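Local coordinates for ferrous iron transport protein B (Legionella pneumophila, PDB 3IBY) that probably transports ferrous iron in a GTP-driven uptake system, of which this chain is the cytosolic part with its GTP-binding domain, at residues 187-192 with 224-229. Residues are numbered along the deposited sequence; the frame is centred on the assembly and turned at random.
Sequences ENQLIS and LIKLQE
One residue before Q189, whose amide meets the ammonium of K226 across the gap between the two helices, the backbone O of N188 takes two bonds from S192: the helical N of S192 at 3.0 Å and its OG at 3.1 Å. Serine suits this exposed turn because its short hydroxyl can reach back to the carbonyl four residues earlier. It arrives at a C=O...OG angle of 138°, from above the carbonyl plane (39° out of it). Between the segments, Q189 and K226 reach toward each other from helices whose nearest CA atoms, those of these two residues, are 12.2 Å apart. Long, flexible side chains suit so wide a gap: the Q189 chain is extended beyond CG, with CG roughly anti to its own N (chi1 -150°), while lysine bends at chi2 and chi4, a shape the crystal lattice may influence. CD of Q189 lies 3.8 Å from NZ of K226. The amide is probably modelled turned over; turned back, it may hydrogen-bond to the ammonium. This surface pair lies far from the predicted GTP-binding residues. Helices 177-193 and 219-229 probably belong to the helical GDI domain that accompanies the G domain in FeoB. They also pack through apolar side chains: L190 and L227, both buried and branched, suit packing between helices, L227 against I182 and L186, L190 against F219. Q189 itself also touches L223.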
loop_
_atom_site.group_PDB
_atom_site.type_symbol
_atom_site.label_atom_id
_atom_site.label_comp_id
_atom_site.label_asym_id
_atom_site.label_seq_id
_atom_site.Cartn_x
_atom_site.Cartn_y
_atom_site.Cartn_z
ATOM N N GLU A 187 -14.400 -6.482 -13.404
ATOM C CA GLU A 187 -14.703 -5.094 -13.017
ATOM C C GLU A 187 -16.137 -4.690 -13.338
ATOM O O GLU A 187 -16.801 -4.058 -12.532
ATOM C CB GLU A 187 -13.729 -4.077 -13.649
ATOM C CG GLU A 187 -13.961 -2.616 -13.168
ATOM C CD GLU A 187 -12.843 -1.589 -13.540
ATOM O OE1 GLU A 187 -12.184 -1.728 -14.591
ATOM O OE2 GLU A 187 -12.639 -0.604 -12.780
ATOM N N ASN A 188 -16.626 -5.056 -14.506
ATOM C CA ASN A 188 -17.969 -4.637 -14.919
ATOM C C ASN A 188 -19.099 -5.393 -14.207
ATOM O O ASN A 188 -20.082 -4.799 -13.780
ATOM C CB ASN A 188 -18.082 -4.757 -16.449
ATOM C CG ASN A 188 -17.197 -3.726 -17.185
ATOM O OD1 ASN A 188 -16.481 -4.061 -18.150
ATOM N ND2 ASN A 188 -17.250 -2.465 -16.719
ATOM N N GLN A 189 -18.953 -6.708 -14.089
ATOM C CA GLN A 189 -19.799 -7.520 -13.215
ATOM C C GLN A 189 -20.011 -6.764 -11.880
ATOM O O GLN A 189 -21.162 -6.517 -11.473
ATOM C CB GLN A 189 -19.114 -8.872 -12.972
ATOM C CG GLN A 189 -20.006 -10.112 -12.710
ATOM C CD GLN A 189 -19.225 -11.466 -12.910
ATOM O OE1 GLN A 189 -18.050 -11.474 -13.296
ATOM N NE2 GLN A 189 -19.899 -12.598 -12.654
ATOM N N LEU A 190 -18.904 -6.361 -11.239
ATOM C CA LEU A 190 -18.945 -5.641 -9.959
ATOM C C LEU A 190 -19.703 -4.310 -10.022
ATOM O O LEU A 190 -20.523 -4.033 -9.155
ATOM C CB LEU A 190 -17.528 -5.394 -9.414
ATOM C CG LEU A 190 -16.725 -6.651 -9.086
ATOM C CD1 LEU A 190 -15.451 -6.312 -8.427
ATOM C CD2 LEU A 190 -17.550 -7.614 -8.232
ATOM N N ILE A 191 -19.430 -3.487 -11.034
ATOM C CA ILE A 191 -20.135 -2.208 -11.173
ATOM C C ILE A 191 -21.649 -2.439 -11.254
ATOM O O ILE A 191 -22.410 -1.784 -10.547
ATOM C CB ILE A 191 -19.622 -1.396 -12.384
ATOM C CG1 ILE A 191 -18.180 -0.929 -12.142
ATOM C CG2 ILE A 191 -20.470 -0.186 -12.626
ATOM C CD1 ILE A 191 -17.393 -0.622 -13.393
ATOM N N SER A 192 -22.075 -3.404 -12.064
ATOM C CA SER A 192 -23.511 -3.747 -12.194
ATOM C C SER A 192 -24.131 -4.219 -10.891
ATOM O O SER A 192 -25.315 -3.942 -10.620
ATOM C CB SER A 192 -23.720 -4.876 -13.213
ATOM O OG SER A 192 -23.117 -4.571 -14.444
ATOM N N LEU A 224 -14.785 -16.763 -7.421
ATOM C CA LEU A 224 -13.466 -17.444 -7.332
ATOM C C LEU A 224 -13.427 -18.787 -8.074
ATOM O O LEU A 224 -12.392 -19.169 -8.620
ATOM C CB LEU A 224 -12.997 -17.655 -5.860
ATOM C CG LEU A 224 -12.229 -16.509 -5.157
ATOM C CD1 LEU A 224 -11.823 -16.816 -3.670
ATOM C CD2 LEU A 224 -10.990 -16.103 -5.968
ATOM N N ILE A 225 -14.529 -19.516 -8.075
ATOM C CA ILE A 225 -14.525 -20.773 -8.797
ATOM C C ILE A 225 -14.653 -20.445 -10.272
ATOM O O ILE A 225 -14.010 -21.097 -11.105
ATOM C CB ILE A 225 -15.567 -21.769 -8.303
ATOM C CG1 ILE A 225 -16.926 -21.096 -8.096
ATOM C CG2 ILE A 225 -15.064 -22.384 -7.029
ATOM C CD1 ILE A 225 -18.009 -22.010 -7.618
ATOM N N LYS A 226 -15.413 -19.397 -10.579
ATOM C CA LYS A 226 -15.547 -18.936 -11.944
ATOM C C LYS A 226 -14.189 -18.571 -12.544
ATOM O O LYS A 226 -13.959 -18.799 -13.733
ATOM C CB LYS A 226 -16.468 -17.732 -12.017
ATOM C CG LYS A 226 -16.863 -17.326 -13.435
ATOM C CD LYS A 226 -16.828 -15.818 -13.602
ATOM C CE LYS A 226 -17.299 -15.385 -14.979
ATOM N NZ LYS A 226 -18.574 -14.593 -14.923
ATOM N N LEU A 227 -13.290 -18.008 -11.742
ATOM C CA LEU A 227 -11.952 -17.621 -12.242
ATOM C C LEU A 227 -11.039 -18.839 -12.475
ATOM O O LEU A 227 -10.273 -18.863 -13.439
ATOM C CB LEU A 227 -11.294 -16.588 -11.320
ATOM C CG LEU A 227 -11.938 -15.183 -11.361
ATOM C CD1 LEU A 227 -11.681 -14.392 -10.062
ATOM C CD2 LEU A 227 -11.486 -14.366 -12.596
ATOM N N GLN A 228 -11.160 -19.851 -11.609
ATOM C CA GLN A 228 -10.511 -21.158 -11.808
ATOM C C GLN A 228 -11.011 -21.918 -13.054
ATOM O O GLN A 228 -10.207 -22.559 -13.768
ATOM C CB GLN A 228 -10.695 -22.058 -10.571
ATOM C CG GLN A 228 -9.532 -22.057 -9.580
ATOM C CD GLN A 228 -9.828 -21.241 -8.354
ATOM O OE1 GLN A 228 -10.809 -21.503 -7.651
ATOM N NE2 GLN A 228 -8.981 -20.244 -8.082
ATOM N N GLU A 229 -12.320 -21.868 -13.315
ATOM C CA GLU A 229 -12.866 -22.582 -14.468
ATOM C C GLU A 229 -12.357 -21.984 -15.785
ATOM O O GLU A 229 -12.416 -22.662 -16.814
ATOM C CB GLU A 229 -14.412 -22.640 -14.479
ATOM C CG GLU A 229 -14.976 -23.814 -15.327
ATOM C CD GLU A 229 -16.184 -23.456 -16.187
ATOM O OE1 GLU A 229 -17.014 -22.648 -15.715
ATOM O OE2 GLU A 229 -16.324 -24.004 -17.319
#